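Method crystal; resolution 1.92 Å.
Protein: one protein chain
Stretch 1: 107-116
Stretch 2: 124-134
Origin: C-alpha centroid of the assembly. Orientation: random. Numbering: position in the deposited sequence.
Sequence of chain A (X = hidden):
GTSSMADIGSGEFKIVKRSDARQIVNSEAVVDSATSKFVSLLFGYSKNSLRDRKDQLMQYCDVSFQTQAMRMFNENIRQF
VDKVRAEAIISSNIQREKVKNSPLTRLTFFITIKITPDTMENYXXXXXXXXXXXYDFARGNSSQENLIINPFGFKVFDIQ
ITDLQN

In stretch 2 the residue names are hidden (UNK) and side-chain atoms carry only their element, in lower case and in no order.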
# COMPACT_ATOMS: atom_id res chain seq x y z
N LEU A 107 -2.10 4.65 10.15
CA LEU A 107 -1.09 5.69 10.00
C LEU A 107 -0.81 5.90 8.51
O LEU A 107 -0.73 4.94 7.74
CB LEU A 107 0.19 5.29 10.73
CG LEU A 107 0.13 4.95 12.23
CD1 LEU A 107 1.51 4.51 12.74
CD2 LEU A 107 -0.36 6.16 13.04
N THR A 108 -0.67 7.16 8.09
CA THR A 108 -0.34 7.43 6.69
C THR A 108 0.81 8.42 6.62
O THR A 108 0.85 9.40 7.36
CB THR A 108 -1.58 7.96 5.90
OG1 THR A 108 -2.22 9.00 6.64
CG2 THR A 108 -2.61 6.86 5.69
N PHE A 109 1.78 8.15 5.74
CA PHE A 109 2.97 8.99 5.67
C PHE A 109 3.71 8.65 4.39
O PHE A 109 3.37 7.69 3.68
CB PHE A 109 3.89 8.79 6.89
CG PHE A 109 4.18 7.34 7.19
CD1 PHE A 109 5.27 6.71 6.62
CD2 PHE A 109 3.35 6.61 8.06
CE1 PHE A 109 5.53 5.35 6.89
CE2 PHE A 109 3.61 5.27 8.33
CZ PHE A 109 4.70 4.65 7.75
N PHE A 110 4.74 9.43 4.11
CA PHE A 110 5.60 9.20 2.96
C PHE A 110 6.94 8.68 3.45
O PHE A 110 7.39 9.02 4.55
CB PHE A 110 5.82 10.49 2.15
CG PHE A 110 4.57 11.00 1.47
CD1 PHE A 110 4.14 10.45 0.27
CD2 PHE A 110 3.83 12.03 2.03
CE1 PHE A 110 3.00 10.93 -0.37
CE2 PHE A 110 2.69 12.50 1.39
CZ PHE A 110 2.28 11.95 0.20
N ILE A 111 7.60 7.87 2.61
CA ILE A 111 8.96 7.42 2.91
C ILE A 111 9.87 7.72 1.72
O ILE A 111 9.43 7.84 0.58
CB ILE A 111 9.06 5.92 3.28
CG1 ILE A 111 8.71 5.03 2.10
CG2 ILE A 111 8.19 5.59 4.48
CD1 ILE A 111 9.08 3.57 2.36
N THR A 112 11.14 7.85 2.02
CA THR A 112 12.17 8.00 1.01
C THR A 112 13.17 6.87 1.22
O THR A 112 13.57 6.60 2.35
CB THR A 112 12.84 9.39 1.10
OG1 THR A 112 11.86 10.41 0.83
CG2 THR A 112 13.95 9.52 0.10
N ILE A 113 13.51 6.17 0.14
CA ILE A 113 14.47 5.08 0.19
C ILE A 113 15.69 5.50 -0.63
O ILE A 113 15.57 5.80 -1.83
CB ILE A 113 13.88 3.77 -0.35
CG1 ILE A 113 12.56 3.44 0.38
CG2 ILE A 113 14.88 2.62 -0.20
CD1 ILE A 113 11.86 2.18 -0.13
N LYS A 114 16.85 5.55 0.02
CA LYS A 114 18.10 5.88 -0.66
C LYS A 114 18.82 4.57 -1.00
O LYS A 114 19.16 3.80 -0.09
CB LYS A 114 18.98 6.80 0.17
CG LYS A 114 20.27 7.22 -0.55
CD LYS A 114 21.06 8.27 0.23
CE LYS A 114 21.38 7.82 1.66
NZ LYS A 114 22.24 6.60 1.70
N ILE A 115 19.02 4.33 -2.29
CA ILE A 115 19.67 3.13 -2.78
C ILE A 115 21.05 3.53 -3.29
O ILE A 115 21.18 4.40 -4.16
CB ILE A 115 18.82 2.46 -3.87
CG1 ILE A 115 17.63 1.73 -3.23
CG2 ILE A 115 19.65 1.50 -4.69
CD1 ILE A 115 16.32 1.95 -3.94
N THR A 116 22.09 2.96 -2.69
CA THR A 116 23.46 3.20 -3.14
C THR A 116 24.11 1.85 -3.39
O THR A 116 24.26 1.05 -2.45
CB THR A 116 24.26 4.03 -2.13
OG1 THR A 116 24.36 3.34 -0.89
CG2 THR A 116 23.59 5.38 -1.87
N UNK A 124 23.86 7.07 -6.62
CA UNK A 124 22.74 6.81 -5.73
C UNK A 124 21.46 7.15 -6.47
O UNK A 124 21.44 8.05 -7.32
o UNK A 124 22.30 9.74 -2.45
o UNK A 124 21.19 10.78 -4.04
c UNK A 124 22.83 9.17 -4.71
c UNK A 124 22.82 7.66 -4.45
c UNK A 124 22.06 9.96 -3.66
N UNK A 125 20.39 6.45 -6.13
CA UNK A 125 19.09 6.92 -6.57
C UNK A 125 18.08 6.83 -5.44
O UNK A 125 18.17 5.96 -4.56
c UNK A 125 18.62 2.37 -8.11
c UNK A 125 16.50 3.05 -7.29
o UNK A 125 17.00 0.73 -7.65
c UNK A 125 18.59 6.18 -7.81
c UNK A 125 16.90 4.38 -7.33
c UNK A 125 17.38 2.05 -7.68
c UNK A 125 18.18 4.73 -7.72
c UNK A 125 19.03 3.69 -8.15
N UNK A 126 17.09 7.72 -5.49
CA UNK A 126 16.08 7.86 -4.45
C UNK A 126 14.75 7.38 -4.99
O UNK A 126 14.37 7.72 -6.12
c UNK A 126 15.99 9.33 -3.97
c UNK A 126 17.16 9.67 -3.05
c UNK A 126 14.67 9.60 -3.27
c UNK A 126 17.57 11.13 -3.10
N UNK A 127 14.05 6.55 -4.22
CA UNK A 127 12.66 6.25 -4.53
C UNK A 127 11.78 6.76 -3.39
O UNK A 127 12.23 6.91 -2.25
c UNK A 127 13.49 4.20 -5.76
c UNK A 127 12.45 4.74 -4.78
o UNK A 127 12.55 4.01 -3.56
N UNK A 128 10.53 7.07 -3.71
CA UNK A 128 9.59 7.62 -2.74
C UNK A 128 8.31 6.82 -2.82
O UNK A 128 7.91 6.37 -3.91
c UNK A 128 10.49 11.28 -3.63
c UNK A 128 9.32 9.12 -3.00
c UNK A 128 10.53 10.04 -2.75
n UNK A 128 12.05 11.14 -5.62
c UNK A 128 11.88 11.60 -4.20
N UNK A 129 7.67 6.60 -1.67
CA UNK A 129 6.45 5.82 -1.58
C UNK A 129 5.50 6.49 -0.59
O UNK A 129 5.94 7.16 0.34
c UNK A 129 8.34 1.11 -2.30
c UNK A 129 7.93 2.21 -1.33
c UNK A 129 6.71 4.39 -1.09
c UNK A 129 7.47 3.47 -2.05
n UNK A 129 9.29 1.62 -3.31
N UNK A 130 4.21 6.28 -0.79
CA UNK A 130 3.22 6.61 0.23
C UNK A 130 2.81 5.31 0.91
O UNK A 130 2.51 4.32 0.24
c UNK A 130 -0.38 7.90 0.29
c UNK A 130 1.06 7.77 0.76
n UNK A 130 -1.07 6.77 0.15
c UNK A 130 2.00 7.32 -0.34
o UNK A 130 -0.86 9.01 0.06
N UNK A 131 2.84 5.30 2.24
CA UNK A 131 2.70 4.07 3.01
C UNK A 131 1.56 4.27 3.99
O UNK A 131 1.46 5.32 4.62
c UNK A 131 5.15 3.43 2.80
c UNK A 131 4.00 3.72 3.77
c UNK A 131 3.78 2.55 4.74
N UNK A 132 0.74 3.23 4.14
CA UNK A 132 -0.31 3.14 5.14
C UNK A 132 -0.06 1.91 6.00
O UNK A 132 0.08 0.80 5.46
o UNK A 132 -1.88 4.09 3.56
c UNK A 132 -2.79 2.96 5.50
c UNK A 132 -1.68 3.01 4.47
N UNK A 133 -0.02 2.06 7.31
CA UNK A 133 0.08 0.87 8.15
C UNK A 133 -1.08 0.86 9.14
O UNK A 133 -1.58 1.90 9.57
c UNK A 133 2.66 0.77 7.96
c UNK A 133 2.32 1.12 11.22
c UNK A 133 1.43 0.71 8.90
c UNK A 133 1.54 1.69 10.05
N UNK A 134 -1.49 -0.35 9.51
CA UNK A 134 -2.52 -0.56 10.52
C UNK A 134 -1.86 -1.25 11.71
O UNK A 134 -1.17 -2.25 11.52
c UNK A 134 -5.69 0.46 6.63
o UNK A 134 -6.36 1.06 5.59
c UNK A 134 -4.37 -0.75 8.78
c UNK A 134 -3.83 -0.80 7.50
c UNK A 134 -4.50 -0.20 6.41
c UNK A 134 -5.57 -0.08 8.96
c UNK A 134 -3.66 -1.40 9.96
c UNK A 134 -6.21 0.52 7.90

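Position 124 carries three side-chain carbons in a row, the third bearing two oxygens; its CB lies 3.5 Å from Thr-116 CG2, and one oxygen reaches the aliphatic part of Lys-114. A carboxylate on a two-carbon stem is Glu-124, whose OE2 sits 3.3 Å from Lys-114 CD, although the side chain is poorly ordered.

At 125 one carbon leads to a six-carbon ring bearing an oxygen, and Ile-115 packs over one ring face; this is Tyr-125. Ile-115 CG2 stands 4.0 Å from the ring centroid, and Ile-115 CD1 is 3.5 Å from Tyr-125 CE1.

Position 126 has four carbons, forked at the first, with one arm two carbons long, and the fork meets the methyl of Thr-112. This is Ile-126, its CG2 3.4 Å from Thr-112 CG2.

At 127 the first carbon holds one oxygen and one carbon, which approach Ile-113 and Ile-115; the pattern is that of Thr-127. Its OG1 lies 3.5 Å from Ile-113 CB, and its CG2 4.0 Å from Ile-115 CD1.

Position 128 has four carbons in a row ending in nitrogen, running past Thr-112; it is Lys-128. Its CG passes 3.8 Å from Thr-112 OG1 before the end of the chain leads away from stretch 1.

Position 129 has the same composition, but on the opposite face its chain runs beside Ile-111 and Ile-113. It is Lys-129, with CB 3.8 Å from Ile-111 CG1 and CD 4.1 Å from Ile-113 CD1.

At 130 three carbons end in one oxygen and one nitrogen, an amide, with CB 3.7 Å from Phe-110 CE1: Gln-130.

Position 131 bears one carbon carrying two more, packed against Phe-109 and Ile-111, hence Val-131. CG1 touches Phe-109 CZ at 3.8 Å, while CG2 lies 4.0 Å from Ile-111 CD1.

Position 132 has one carbon carrying an oxygen and a carbon, beside Thr-108; it is Thr-132, its OG1 3.6 Å from Thr-108 CG2.

Position 133 again has four carbons forked at the first, reaching Leu-107: Ile-133, with CD1 3.8 Å from Leu-107 CD1.

At 134 one carbon leads to a six-carbon ring bearing an oxygen, and the side chain touches nothing on stretch 1; it is Tyr-134, whose CA-to-CB bond points away.

The strands are antiparallel, and ten backbone hydrogen bonds join five residue pairs, from Leu-107 N to Ile-133 O (2.9 Å) through Tyr-125 N to Ile-115 O (3.0 Å). Between these pairs, CA-H...O contacts such as Thr-132 CA to Leu-107 O (3.2 Å) fill the ladder. Alternation sends Leu-107, Phe-109, Ile-111, Val-131 and Ile-133 to a largely apolar face, and Thr-108, Thr-112, Lys-128 and Gln-130 to a more polar one.

Stretch 2 124-134: EYITKKQVTIY
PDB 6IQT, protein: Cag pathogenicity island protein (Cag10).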